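PDB 2OR0: hydroxylase from Rhodococcus sp., which probably acts as a flavin-dependent monooxygenase of the acyl-CoA dehydrogenase fold, inserting one oxygen atom from molecular oxygen into its substrate. Local coordinates for residues G23-R28 against R58-I63; D46-D51 against G157-Q162; G167-D172 against T179-H184; N247-C252 against D317-K322; E267-C272 against T368-F373. All coordinates share one frame; numbering follows the deposited sequence.

Contacts 1 and 5 are largely buried and lie among helices, whereas contacts 2, 3 and 4 are only partly buried. Contacts 4 and 5 both use helix 250-277, contact 4 at its start and contact 5 near its far end, their centres about 31 Å apart; apolar carbon, sulfur or selenium and one phenylalanine ring carry each. Contact 1 mixes a valine with an arginine lying over a carbonyl at a helix end. Charge and an imidazole-to-carbonyl bond dominate contact 2, which ties helical loops to the beta domain and touches contact 1 through Arg58 and His160. Contact 3, a hairpin, depends on backbone bonds and meets contact 4 where His184 packs on Tyr250.

Contact 1: residues G23-R28 against R58-I63; sequences GRVLDR and RDSGAI
Val25 and Arg28, one turn apart on helix 24-31, close on the backbone carbonyl of Ser60. Both methyls of Val25 approach that oxygen, and CG2 lies 3.6 Å from Ser60 O. CG1 reaches further along the chain, 3.7 Å from Ala62 CA and 4.1 Å from Ala62 CB, which makes the apolar part of the contact. With CG1 anti to the backbone N (chi1 172°) and CG2 beside that N, CG1 faces Ala62 and CG2 faces Gly61 O. Arg28 comes to Ser60 O differently: its guanidinium lies flat across it, the oxygen standing 2.9 Å above the plane. Although Arg28 NH1 is 3.0 Å from Ser60 O, the N-H bonds do not aim at it, so the attraction is probably electrostatic, cation against carbonyl dipole. Asp59 O sits near the plane at the guanidinium edge, 3.5 Å from Arg28 NH1.

The carbonyls gathered here belong to the C-terminal end of helix 51-60, where the helix dipole would add to their pull on a cation. Gly61 ends that helix in a Schellman motif with positive phi, and Gly61 O lies 3.9 Å from Val25 CG2. An ST turn overlaps it: Ser60 OG accepts from Ala62 N at 3.0 Å, and the same hydroxyl is bonded to Leu57 O in the last helical turn.

Further out, Tyr74 OH takes a hydrogen bond from Arg28 NH2 and so helps to set the guanidinium. Leu65 and Tyr74 also touch Val25, while Thr99 of helix 93-102 packs on Ala62.

Contact 2: residues D46-D51 against G157-Q162; sequences DCRLTD and GTDHCQ
His160 and Leu49 share the one direct hydrogen bond between the segments: His160 NE2 donates to Leu49 O at 2.7 Å, with an N-H...O angle of 152°. The acceptor lies in the imidazole plane, but the nitrogen stands above the plane of the carbonyl. Asp51 OD1 lies at the same ring edge, 3.4 Å from His160 CE1, with the carboxylate nearly perpendicular to the ring.

Charged groups form a second layer. The Arg48 chain, extended from CG to NE with CG anti to its own N (chi1 165°), runs past Asp159 and brings its guanidinium back to Asp51, where Arg48 NH1 binds Asp51 OD1 at 3.3 Å. The oxygen lies in the guanidinium plane, but the nitrogen meets it from above the carboxylate plane. On the other segment, Asp159 OD2 is 4.0 Å from Arg48 NE, a long salt bridge of charges alone, since the oxygen is well out of the guanidinium plane; its stronger partner is Lys210. One water accepts from Arg48 NH2 and donates to Asp159 O.

Van der Waals contacts remain: one guanidinium face covers the NE2 side of His160, the planes 65° apart, and the apolar Leu49 CB rests 3.7 Å from His160 NE2. The Leu49 side chain continues onto helix 93-102.

Thr50 N-caps helix 51-60, and residues 158-160 form a 3-10 turn between strands 145-155 and 163-170. The arrangement thus joins a helix-to-helix connection to a strand connection, consistent with the contact between helical and beta domains in the acyl-CoA dehydrogenase fold.

Contact 3: residues G167-D172 against T179-H184; sequences GAMVGD and TPSSLH
Ser181 O is gripped twice: Val170 N donates to it at 2.9 Å, from above the carbonyl plane, and a water donates to it as well at 2.9 Å. The same water reaches Val170 O in a longer bond, bridging the two strands just where regular pairing stops.

Further in, Ala168 and Leu183 form an antiparallel hydrogen-bonded pair. Leu183 N meets Ala168 O at 2.8 Å and almost head-on (C=O...N angle 163°), while the return bond from Ala168 N to Leu183 O is 3.0 Å. Gly167 with His184 and Met169 with Ser182 are the flanking non-hydrogen-bonded pairs, and the CA-H of Gly167 adds a contact to Leu183 O.

Among the side chains Val170 does most. Its CG2, anti to the carbonyl carbon, is 3.6 Å from Leu183 CG, and CG1, anti to the backbone N (chi1 173°), turns instead to Thr179 OG1 at 3.3 Å. Both branches touch Pro180 O, which also accepts a hydrogen bond from Thr179 OG1. Tyr146 of strand 145-155 packs on Val170, Pro180 and Leu183. On the face bearing Met169 and Ser182, the selenomethionine curls back through two bends until its SE lies 4.1 Å from Ser182 CB and its methyl nears Ser181.

Strands 163-170 and 182-188 make a beta hairpin of the central beta domain, and strand 137-142 continues the sheet beside the first. The register here is set largely by backbone bonds, while the Val170-Leu183 contact adds apolar packing beside them and water takes over where the strands separate.

Contact 4: residues N247-C252 against D317-K322; sequences NMPYSC and DRFYDK
Phe319 fills the close-packed part of the contact, its CD2 side meeting two residues at the start of helix 250-277. Pro249 CG comes obliquely to Phe319 CD2 at 3.8 Å, and Cys252 CB arrives at the ring edge, also 3.8 Å from CD2. Cys252 SG is anti to its backbone N (chi1 180°), which carries the sulfur along the ring in an oblique sulfur-aromatic contact 5.1 Å from the centroid.

The selenomethionine Met248 reaches past these, crossing Phe319 at about a right angle. Bent at both chi2 and chi3, it brings CE to 3.7 Å from Phe319 CB and lays SE 3.5 Å from Tyr320 N, against the backbone of helix 292-324. Pro249 is the N-cap residue of helix 250-277, so this contact pins the beginning of one long helix to the late turns of another in the C-terminal helical bundle of the acyl-CoA dehydrogenase fold.

Packing thins toward Tyr320. Of the Tyr320 side chain, CB is the atom nearest to Met248 SE, at 4.0 Å, while the phenol ring of this partly exposed residue extends to His77 and Pro244. Ile329, by contrast, touches both Pro249 and Phe319.

Contact 5: residues E267-C272 against T368-F373; sequences EGALAC and TPMQRF
One face of the Phe373 ring lies on the backbone of Gly268: the glycine CA is 4.3 Å from the ring centroid and 22° off the normal, a CH-pi contact. Cys272 SG approaches obliquely, 3.8 Å from Phe373 CE2, making a sulfur-aromatic contact. With no side chain at Gly268, the ring can settle directly on helix 250-277, and Phe373 CG, anti to the carbonyl carbon (chi1 -71°), is directed there.

Next to the ring, Ala269 CB touches Phe373 CB at 3.8 Å. Ala269 is also where the two segments' backbones come nearest, its CA 5.0 Å from Met370 CA. The selenomethionine Met370 is fully extended and runs alongside, its CG 3.7 Å from Ala269 O, before its end reaches Ile355 and Phe356 of helix 331-356. Cys272 CB meets Met370 CB at 3.7 Å, and its sulfur also rests on the ring of Pro369, 4.0 Å from Pro369 CG.

Helix 370-381 thereby packs on helix 250-277 within the C-terminal helical bundle of the acyl-CoA dehydrogenase family. Gly268 and Ala269 let the backbones come close, and the Phe373 ring lies flat against the glycine, so cohesion here rests on dispersion and shape rather than on directed polar bonds.

Contact 1: residues G23-R28 against R58-I63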
# COMPACT_ATOMS: atom_id res chain seq x y z
N GLY A 23 1.89 19.17 5.05
CA GLY A 23 0.90 18.70 6.07
C GLY A 23 1.59 18.32 7.36
O GLY A 23 2.82 18.09 7.39
N ARG A 24 0.82 18.25 8.44
CA ARG A 24 1.39 18.08 9.77
C ARG A 24 1.97 16.66 9.98
O ARG A 24 3.05 16.53 10.57
CB ARG A 24 0.37 18.46 10.85
CG ARG A 24 0.98 19.15 12.08
CD ARG A 24 1.41 18.13 13.15
NE ARG A 24 2.22 18.66 14.27
CZ ARG A 24 1.75 19.01 15.47
NH1 ARG A 24 0.45 18.92 15.76
NH2 ARG A 24 2.59 19.45 16.39
N VAL A 25 1.28 15.62 9.52
CA VAL A 25 1.80 14.25 9.72
C VAL A 25 3.23 14.08 9.17
O VAL A 25 4.11 13.59 9.88
CB VAL A 25 0.84 13.12 9.21
CG1 VAL A 25 1.54 11.75 9.26
CG2 VAL A 25 -0.42 13.09 10.05
N LEU A 26 3.47 14.52 7.93
CA LEU A 26 4.83 14.49 7.36
C LEU A 26 5.87 15.29 8.17
O LEU A 26 7.02 14.88 8.27
CB LEU A 26 4.83 14.90 5.89
CG LEU A 26 6.03 14.54 5.00
CD1 LEU A 26 6.58 13.11 5.22
CD2 LEU A 26 5.63 14.72 3.54
N ASP A 27 5.47 16.42 8.75
CA ASP A 27 6.36 17.21 9.63
C ASP A 27 6.71 16.43 10.88
O ASP A 27 7.85 16.49 11.34
CB ASP A 27 5.72 18.54 10.06
CG ASP A 27 5.44 19.47 8.90
OD1 ASP A 27 6.30 19.58 7.98
OD2 ASP A 27 4.36 20.11 8.92
N ARG A 28 5.72 15.72 11.44
CA ARG A 28 5.97 14.86 12.61
C ARG A 28 6.92 13.68 12.31
O ARG A 28 7.75 13.32 13.13
CB ARG A 28 4.66 14.32 13.18
CG ARG A 28 3.69 15.37 13.65
CD ARG A 28 2.62 14.73 14.47
NE ARG A 28 1.30 15.00 13.91
CZ ARG A 28 0.20 14.35 14.25
NH1 ARG A 28 0.24 13.37 15.16
NH2 ARG A 28 -0.95 14.67 13.67
N ARG A 58 2.43 5.03 14.78
CA ARG A 58 1.15 5.20 15.45
C ARG A 58 1.03 6.61 16.01
O ARG A 58 0.04 7.28 15.77
CB ARG A 58 0.95 4.17 16.57
CG ARG A 58 -0.53 3.99 16.99
CD ARG A 58 -0.66 2.91 18.06
NE ARG A 58 -0.08 1.63 17.63
CZ ARG A 58 -0.77 0.60 17.15
NH1 ARG A 58 -2.09 0.65 17.04
NH2 ARG A 58 -0.14 -0.51 16.79
N ASP A 59 2.06 7.04 16.73
CA ASP A 59 2.10 8.37 17.36
C ASP A 59 2.14 9.53 16.37
O ASP A 59 1.72 10.64 16.71
CB ASP A 59 3.33 8.49 18.27
CG ASP A 59 3.27 7.53 19.45
OD1 ASP A 59 2.18 6.99 19.76
OD2 ASP A 59 4.34 7.31 20.07
N SER A 60 2.68 9.31 15.17
CA SER A 60 2.79 10.37 14.16
C SER A 60 1.44 10.70 13.56
O SER A 60 1.29 11.74 12.90
CB SER A 60 3.73 9.93 13.03
OG SER A 60 3.03 9.07 12.11
N GLY A 61 0.46 9.82 13.77
CA GLY A 61 -0.85 9.94 13.13
C GLY A 61 -0.90 9.44 11.69
O GLY A 61 -1.91 9.63 11.01
N ALA A 62 0.17 8.82 11.19
CA ALA A 62 0.18 8.35 9.79
C ALA A 62 -0.99 7.45 9.37
O ALA A 62 -1.48 7.56 8.24
CB ALA A 62 1.51 7.69 9.45
N ILE A 63 -1.42 6.54 10.24
CA ILE A 63 -2.50 5.63 9.89
C ILE A 63 -3.87 6.32 9.92
O ILE A 63 -4.82 5.85 9.30
CB ILE A 63 -2.47 4.36 10.79
CG1 ILE A 63 -1.05 3.75 10.79
CG2 ILE A 63 -3.58 3.36 10.41
CD1 ILE A 63 -0.52 3.34 9.43

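Contact 2: residues D46-D51 against G157-Q162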
# COMPACT_ATOMS: atom_id res chain seq x y z
N ASP A 46 14.21 -8.97 12.79
CA ASP A 46 13.06 -9.64 13.43
C ASP A 46 12.01 -10.12 12.44
O ASP A 46 11.14 -10.88 12.83
CB ASP A 46 12.35 -8.70 14.41
CG ASP A 46 13.21 -8.29 15.60
OD1 ASP A 46 14.26 -8.93 15.86
OD2 ASP A 46 12.81 -7.30 16.27
N CYS A 47 12.07 -9.63 11.20
CA CYS A 47 10.99 -9.81 10.21
C CYS A 47 9.64 -9.32 10.71
O CYS A 47 8.62 -9.97 10.48
CB CYS A 47 10.87 -11.28 9.75
SG CYS A 47 12.36 -11.86 8.97
N ARG A 48 9.65 -8.17 11.37
CA ARG A 48 8.49 -7.65 12.07
C ARG A 48 8.89 -6.27 12.56
O ARG A 48 9.98 -6.11 13.08
CB ARG A 48 8.19 -8.58 13.28
CG ARG A 48 7.25 -8.04 14.35
CD ARG A 48 7.50 -8.73 15.70
NE ARG A 48 6.41 -8.50 16.66
CZ ARG A 48 6.26 -7.41 17.42
NH1 ARG A 48 7.13 -6.39 17.35
NH2 ARG A 48 5.21 -7.34 18.25
N LEU A 49 8.04 -5.26 12.37
CA LEU A 49 8.35 -3.94 12.91
C LEU A 49 8.54 -4.06 14.41
O LEU A 49 7.70 -4.65 15.10
CB LEU A 49 7.23 -2.92 12.62
CG LEU A 49 6.95 -2.44 11.20
CD1 LEU A 49 5.76 -1.52 11.14
CD2 LEU A 49 8.17 -1.75 10.57
N THR A 50 9.64 -3.52 14.92
CA THR A 50 9.84 -3.43 16.36
C THR A 50 8.66 -2.63 16.96
O THR A 50 7.98 -1.89 16.24
CB THR A 50 11.18 -2.73 16.73
OG1 THR A 50 11.09 -1.34 16.41
CG2 THR A 50 12.37 -3.34 15.99
N ASP A 51 8.43 -2.77 18.26
CA ASP A 51 7.39 -2.00 18.94
C ASP A 51 7.69 -0.50 18.84
O ASP A 51 6.78 0.32 18.58
CB ASP A 51 7.24 -2.44 20.40
CG ASP A 51 6.55 -3.82 20.56
OD1 ASP A 51 5.93 -4.36 19.59
OD2 ASP A 51 6.64 -4.36 21.69
N GLY A 157 2.16 -5.92 8.54
CA GLY A 157 2.02 -5.24 9.83
C GLY A 157 1.13 -5.96 10.84
O GLY A 157 0.76 -5.39 11.86
N THR A 158 0.80 -7.22 10.56
CA THR A 158 -0.27 -7.94 11.26
C THR A 158 -0.10 -8.08 12.78
O THR A 158 -1.09 -8.03 13.52
CB THR A 158 -0.58 -9.31 10.57
OG1 THR A 158 -1.92 -9.71 10.88
CG2 THR A 158 0.40 -10.41 10.96
N ASP A 159 1.15 -8.23 13.24
CA ASP A 159 1.44 -8.29 14.68
C ASP A 159 0.99 -7.04 15.43
O ASP A 159 0.86 -7.06 16.66
CB ASP A 159 2.94 -8.50 14.93
CG ASP A 159 3.44 -9.85 14.44
OD1 ASP A 159 2.91 -10.88 14.92
OD2 ASP A 159 4.34 -9.90 13.57
N HIS A 160 0.78 -5.95 14.70
CA HIS A 160 0.47 -4.66 15.32
C HIS A 160 -0.99 -4.25 15.11
O HIS A 160 -1.41 -3.14 15.47
CB HIS A 160 1.44 -3.60 14.79
CG HIS A 160 2.87 -3.88 15.14
ND1 HIS A 160 3.36 -3.71 16.42
CD2 HIS A 160 3.91 -4.32 14.39
CE1 HIS A 160 4.65 -4.03 16.44
NE2 HIS A 160 5.00 -4.40 15.23
N CYS A 161 -1.76 -5.17 14.53
CA CYS A 161 -3.16 -4.95 14.22
C CYS A 161 -4.06 -5.79 15.14
O CYS A 161 -3.68 -6.89 15.56
CB CYS A 161 -3.44 -5.28 12.76
SG CYS A 161 -2.50 -4.25 11.56
N GLN A 162 -5.24 -5.25 15.44
CA GLN A 162 -6.20 -5.91 16.34
C GLN A 162 -7.45 -6.38 15.61
O GLN A 162 -8.32 -7.01 16.20
CB GLN A 162 -6.52 -5.00 17.54
CG GLN A 162 -5.40 -4.96 18.61
CD GLN A 162 -5.00 -6.36 19.13
OE1 GLN A 162 -5.87 -7.15 19.57
NE2 GLN A 162 -3.70 -6.67 19.08
O HOH W 1 2.32 -8.81 18.57

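Contact 3: residues G167-D172 against T179-H184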
# COMPACT_ATOMS: atom_id res chain seq x y z
N GLY A 167 -10.53 -10.70 2.22
CA GLY A 167 -11.42 -11.08 1.12
C GLY A 167 -11.90 -12.52 1.28
O GLY A 167 -11.19 -13.37 1.82
N ALA A 168 -13.10 -12.80 0.80
CA ALA A 168 -13.62 -14.15 0.82
C ALA A 168 -14.61 -14.35 -0.31
O ALA A 168 -15.31 -13.41 -0.70
CB ALA A 168 -14.27 -14.45 2.15
N MSE A 169 -14.65 -15.56 -0.84
CA MSE A 169 -15.72 -15.96 -1.75
C MSE A 169 -16.88 -16.51 -0.93
O MSE A 169 -16.68 -17.05 0.15
CB MSE A 169 -15.25 -17.02 -2.74
CG MSE A 169 -13.98 -16.67 -3.51
SE MSE A 169 -14.14 -15.02 -4.58
CE MSE A 169 -15.47 -15.58 -5.90
N VAL A 170 -18.10 -16.37 -1.45
CA VAL A 170 -19.29 -16.85 -0.74
C VAL A 170 -19.67 -18.21 -1.28
O VAL A 170 -19.84 -18.38 -2.49
CB VAL A 170 -20.48 -15.84 -0.83
CG1 VAL A 170 -21.77 -16.44 -0.22
CG2 VAL A 170 -20.13 -14.53 -0.11
N GLY A 171 -19.79 -19.18 -0.38
CA GLY A 171 -20.29 -20.51 -0.75
C GLY A 171 -21.81 -20.59 -0.88
O GLY A 171 -22.52 -19.57 -0.86
N ASP A 172 -22.32 -21.82 -1.00
CA ASP A 172 -23.76 -22.07 -1.13
C ASP A 172 -24.41 -22.34 0.23
O ASP A 172 -25.06 -21.46 0.80
CB ASP A 172 -23.99 -23.24 -2.10
CG ASP A 172 -23.14 -23.12 -3.35
OD1 ASP A 172 -23.06 -21.99 -3.89
OD2 ASP A 172 -22.55 -24.15 -3.79
N THR A 179 -27.44 -13.92 -2.03
CA THR A 179 -26.28 -13.24 -1.37
C THR A 179 -25.23 -12.67 -2.38
O THR A 179 -25.32 -12.95 -3.59
CB THR A 179 -25.58 -14.17 -0.29
OG1 THR A 179 -24.68 -15.09 -0.92
CG2 THR A 179 -26.60 -14.95 0.57
N PRO A 180 -24.26 -11.84 -1.89
CA PRO A 180 -23.08 -11.47 -2.70
C PRO A 180 -22.25 -12.70 -3.15
O PRO A 180 -22.32 -13.75 -2.51
CB PRO A 180 -22.23 -10.63 -1.73
CG PRO A 180 -23.17 -10.10 -0.74
CD PRO A 180 -24.22 -11.18 -0.57
N SER A 181 -21.50 -12.54 -4.23
CA SER A 181 -20.54 -13.53 -4.70
C SER A 181 -19.16 -13.45 -3.96
O SER A 181 -18.54 -14.48 -3.63
CB SER A 181 -20.39 -13.36 -6.21
OG SER A 181 -19.15 -13.84 -6.69
N SER A 182 -18.70 -12.23 -3.67
CA SER A 182 -17.44 -12.01 -2.94
C SER A 182 -17.61 -10.96 -1.84
O SER A 182 -18.43 -10.05 -1.98
CB SER A 182 -16.34 -11.57 -3.91
OG SER A 182 -16.82 -10.49 -4.74
N LEU A 183 -16.83 -11.06 -0.77
CA LEU A 183 -16.95 -10.12 0.34
C LEU A 183 -15.62 -9.57 0.75
O LEU A 183 -14.57 -10.20 0.49
CB LEU A 183 -17.52 -10.83 1.59
CG LEU A 183 -18.88 -11.55 1.55
CD1 LEU A 183 -19.04 -12.36 2.84
CD2 LEU A 183 -20.05 -10.58 1.41
N HIS A 184 -15.67 -8.40 1.41
CA HIS A 184 -14.69 -7.98 2.38
C HIS A 184 -15.28 -8.16 3.79
O HIS A 184 -16.42 -7.73 4.06
CB HIS A 184 -14.29 -6.51 2.17
CG HIS A 184 -13.61 -6.23 0.86
ND1 HIS A 184 -13.38 -4.95 0.40
CD2 HIS A 184 -13.13 -7.06 -0.09
CE1 HIS A 184 -12.77 -5.00 -0.78
NE2 HIS A 184 -12.62 -6.27 -1.10
O HOH W 2 -18.60 -16.95 -5.18

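Contact 4: residues N247-C252 against D317-K322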
# COMPACT_ATOMS: atom_id res chain seq x y z
N ASN A 247 -15.51 9.30 -1.54
CA ASN A 247 -16.16 8.89 -2.77
C ASN A 247 -15.20 8.60 -3.91
O ASN A 247 -15.62 8.44 -5.05
CB ASN A 247 -17.25 9.87 -3.18
CG ASN A 247 -18.40 9.89 -2.19
OD1 ASN A 247 -19.36 9.14 -2.35
ND2 ASN A 247 -18.30 10.73 -1.16
N MSE A 248 -13.91 8.56 -3.59
CA MSE A 248 -12.86 8.20 -4.59
C MSE A 248 -13.00 6.74 -5.07
O MSE A 248 -13.51 5.90 -4.34
CB MSE A 248 -11.47 8.44 -3.99
CG MSE A 248 -11.13 9.92 -3.77
SE MSE A 248 -10.64 10.79 -5.43
CE MSE A 248 -8.89 9.85 -5.77
N PRO A 249 -12.56 6.43 -6.33
CA PRO A 249 -12.62 5.02 -6.72
C PRO A 249 -11.70 4.14 -5.87
O PRO A 249 -10.56 4.54 -5.58
CB PRO A 249 -12.12 5.05 -8.17
CG PRO A 249 -12.35 6.50 -8.63
CD PRO A 249 -12.05 7.29 -7.42
N TYR A 250 -12.18 2.95 -5.50
CA TYR A 250 -11.38 1.95 -4.76
C TYR A 250 -10.10 1.58 -5.55
O TYR A 250 -9.04 1.48 -4.97
CB TYR A 250 -12.22 0.69 -4.47
CG TYR A 250 -11.49 -0.45 -3.76
CD1 TYR A 250 -11.43 -0.54 -2.36
CD2 TYR A 250 -10.86 -1.46 -4.50
CE1 TYR A 250 -10.76 -1.60 -1.72
CE2 TYR A 250 -10.21 -2.52 -3.87
CZ TYR A 250 -10.16 -2.58 -2.50
OH TYR A 250 -9.50 -3.66 -1.93
N SER A 251 -10.23 1.41 -6.86
CA SER A 251 -9.11 1.05 -7.71
C SER A 251 -8.03 2.12 -7.81
O SER A 251 -6.90 1.83 -8.22
CB SER A 251 -9.57 0.66 -9.10
OG SER A 251 -10.07 1.78 -9.83
N CYS A 252 -8.37 3.35 -7.44
CA CYS A 252 -7.37 4.36 -7.26
C CYS A 252 -6.79 4.30 -5.85
O CYS A 252 -5.55 4.22 -5.70
CB CYS A 252 -7.92 5.77 -7.57
SG CYS A 252 -6.68 7.08 -7.34
N ASP A 317 -5.17 13.58 -8.00
CA ASP A 317 -5.56 15.01 -8.06
C ASP A 317 -6.80 15.22 -8.91
O ASP A 317 -7.73 15.93 -8.52
CB ASP A 317 -4.49 15.83 -8.76
CG ASP A 317 -3.36 16.21 -7.89
OD1 ASP A 317 -3.44 16.14 -6.65
OD2 ASP A 317 -2.35 16.61 -8.49
N ARG A 318 -6.74 14.64 -10.10
CA ARG A 318 -7.76 14.80 -11.13
C ARG A 318 -9.04 14.08 -10.76
O ARG A 318 -10.13 14.63 -10.96
CB ARG A 318 -7.24 14.31 -12.46
CG ARG A 318 -8.22 14.36 -13.61
CD ARG A 318 -7.47 14.28 -14.99
NE ARG A 318 -6.30 13.39 -14.86
CZ ARG A 318 -6.35 12.06 -14.97
NH1 ARG A 318 -5.25 11.33 -14.81
NH2 ARG A 318 -7.51 11.45 -15.25
N PHE A 319 -8.91 12.85 -10.24
CA PHE A 319 -10.08 12.11 -9.76
C PHE A 319 -10.74 12.89 -8.61
O PHE A 319 -11.96 13.03 -8.57
CB PHE A 319 -9.66 10.71 -9.27
CG PHE A 319 -9.46 9.68 -10.39
CD1 PHE A 319 -9.37 10.06 -11.73
CD2 PHE A 319 -9.30 8.31 -10.06
CE1 PHE A 319 -9.17 9.10 -12.75
CE2 PHE A 319 -9.10 7.35 -11.07
CZ PHE A 319 -9.04 7.75 -12.41
N TYR A 320 -9.94 13.40 -7.69
CA TYR A 320 -10.48 14.17 -6.59
C TYR A 320 -11.27 15.39 -7.11
O TYR A 320 -12.34 15.67 -6.60
CB TYR A 320 -9.40 14.62 -5.61
CG TYR A 320 -9.96 15.29 -4.36
CD1 TYR A 320 -10.23 14.54 -3.21
CD2 TYR A 320 -10.22 16.68 -4.32
CE1 TYR A 320 -10.75 15.13 -2.07
CE2 TYR A 320 -10.72 17.29 -3.16
CZ TYR A 320 -10.99 16.51 -2.05
OH TYR A 320 -11.48 17.09 -0.91
N ASP A 321 -10.71 16.09 -8.10
CA ASP A 321 -11.37 17.26 -8.72
C ASP A 321 -12.72 16.93 -9.31
O ASP A 321 -13.69 17.65 -9.05
CB ASP A 321 -10.48 17.93 -9.78
CG ASP A 321 -9.41 18.80 -9.16
OD1 ASP A 321 -9.58 19.18 -7.98
OD2 ASP A 321 -8.40 19.11 -9.85
N LYS A 322 -12.79 15.85 -10.10
CA LYS A 322 -14.07 15.36 -10.59
C LYS A 322 -15.06 14.99 -9.48
O LYS A 322 -16.23 15.37 -9.56
CB LYS A 322 -13.86 14.18 -11.56
CG LYS A 322 -13.25 14.61 -12.86
CD LYS A 322 -12.93 13.46 -13.79
CE LYS A 322 -12.56 14.00 -15.18
NZ LYS A 322 -11.38 14.96 -15.13

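Contact 5: residues E267-C272 against T368-F373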
# COMPACT_ATOMS: atom_id res chain seq x y z
N GLU A 267 13.17 6.07 -4.01
CA GLU A 267 13.72 7.38 -3.66
C GLU A 267 14.72 7.28 -2.49
O GLU A 267 15.78 7.90 -2.52
CB GLU A 267 12.58 8.37 -3.35
CG GLU A 267 11.89 8.89 -4.59
CD GLU A 267 10.63 9.73 -4.32
OE1 GLU A 267 10.13 9.75 -3.17
OE2 GLU A 267 10.13 10.34 -5.29
N GLY A 268 14.40 6.47 -1.48
CA GLY A 268 15.36 6.05 -0.46
C GLY A 268 16.63 5.41 -1.02
O GLY A 268 17.72 5.75 -0.58
N ALA A 269 16.50 4.48 -1.97
CA ALA A 269 17.65 3.81 -2.61
C ALA A 269 18.54 4.84 -3.32
O ALA A 269 19.78 4.82 -3.18
CB ALA A 269 17.16 2.77 -3.62
N LEU A 270 17.89 5.71 -4.10
CA LEU A 270 18.56 6.80 -4.81
C LEU A 270 19.31 7.69 -3.82
O LEU A 270 20.49 7.98 -4.02
CB LEU A 270 17.56 7.63 -5.61
CG LEU A 270 18.05 8.92 -6.32
CD1 LEU A 270 19.02 8.61 -7.48
CD2 LEU A 270 16.87 9.69 -6.87
N ALA A 271 18.63 8.10 -2.74
CA ALA A 271 19.28 8.93 -1.70
C ALA A 271 20.51 8.23 -1.12
O ALA A 271 21.59 8.82 -1.00
CB ALA A 271 18.29 9.30 -0.59
N CYS A 272 20.36 6.95 -0.76
CA CYS A 272 21.49 6.14 -0.31
C CYS A 272 22.62 6.09 -1.34
O CYS A 272 23.78 6.19 -1.00
CB CYS A 272 21.02 4.70 -0.02
SG CYS A 272 20.03 4.56 1.48
N THR A 368 25.26 -1.99 4.65
CA THR A 368 25.00 -0.74 3.92
C THR A 368 23.50 -0.68 3.57
O THR A 368 22.96 -1.69 3.14
CB THR A 368 25.88 -0.61 2.63
OG1 THR A 368 25.52 -1.61 1.67
CG2 THR A 368 27.39 -0.70 2.96
N PRO A 369 22.83 0.47 3.81
CA PRO A 369 21.37 0.53 3.65
C PRO A 369 20.79 0.44 2.23
O PRO A 369 19.65 0.03 2.10
CB PRO A 369 20.99 1.88 4.29
CG PRO A 369 22.26 2.72 4.18
CD PRO A 369 23.40 1.74 4.33
N MSE A 370 21.55 0.84 1.20
CA MSE A 370 20.95 0.90 -0.15
C MSE A 370 20.34 -0.44 -0.58
O MSE A 370 19.22 -0.47 -1.10
CB MSE A 370 21.95 1.38 -1.22
CG MSE A 370 21.31 1.47 -2.61
SE MSE A 370 22.57 1.86 -4.01
CE MSE A 370 21.29 2.03 -5.47
N GLN A 371 21.07 -1.53 -0.36
CA GLN A 371 20.63 -2.88 -0.75
C GLN A 371 19.28 -3.26 -0.15
O GLN A 371 18.55 -4.04 -0.76
CB GLN A 371 21.70 -3.97 -0.46
CG GLN A 371 22.30 -4.03 0.96
CD GLN A 371 21.32 -4.55 1.97
OE1 GLN A 371 20.51 -5.43 1.66
NE2 GLN A 371 21.38 -4.00 3.19
N ARG A 372 18.96 -2.71 1.03
CA ARG A 372 17.71 -3.04 1.73
C ARG A 372 16.55 -2.36 1.01
O ARG A 372 15.51 -2.95 0.82
CB ARG A 372 17.77 -2.63 3.23
CG ARG A 372 16.50 -2.98 4.12
CD ARG A 372 16.50 -2.21 5.50
NE ARG A 372 17.83 -2.36 5.99
CZ ARG A 372 18.68 -1.43 6.38
NH1 ARG A 372 18.34 -0.16 6.50
NH2 ARG A 372 19.90 -1.84 6.70
N PHE A 373 16.77 -1.11 0.59
CA PHE A 373 15.77 -0.39 -0.21
C PHE A 373 15.61 -1.06 -1.55
O PHE A 373 14.51 -1.23 -2.02
CB PHE A 373 16.12 1.10 -0.38
CG PHE A 373 15.97 1.90 0.90
CD1 PHE A 373 14.74 2.47 1.25
CD2 PHE A 373 17.05 2.08 1.76
CE1 PHE A 373 14.61 3.20 2.41
CE2 PHE A 373 16.94 2.81 2.96
CZ PHE A 373 15.71 3.37 3.28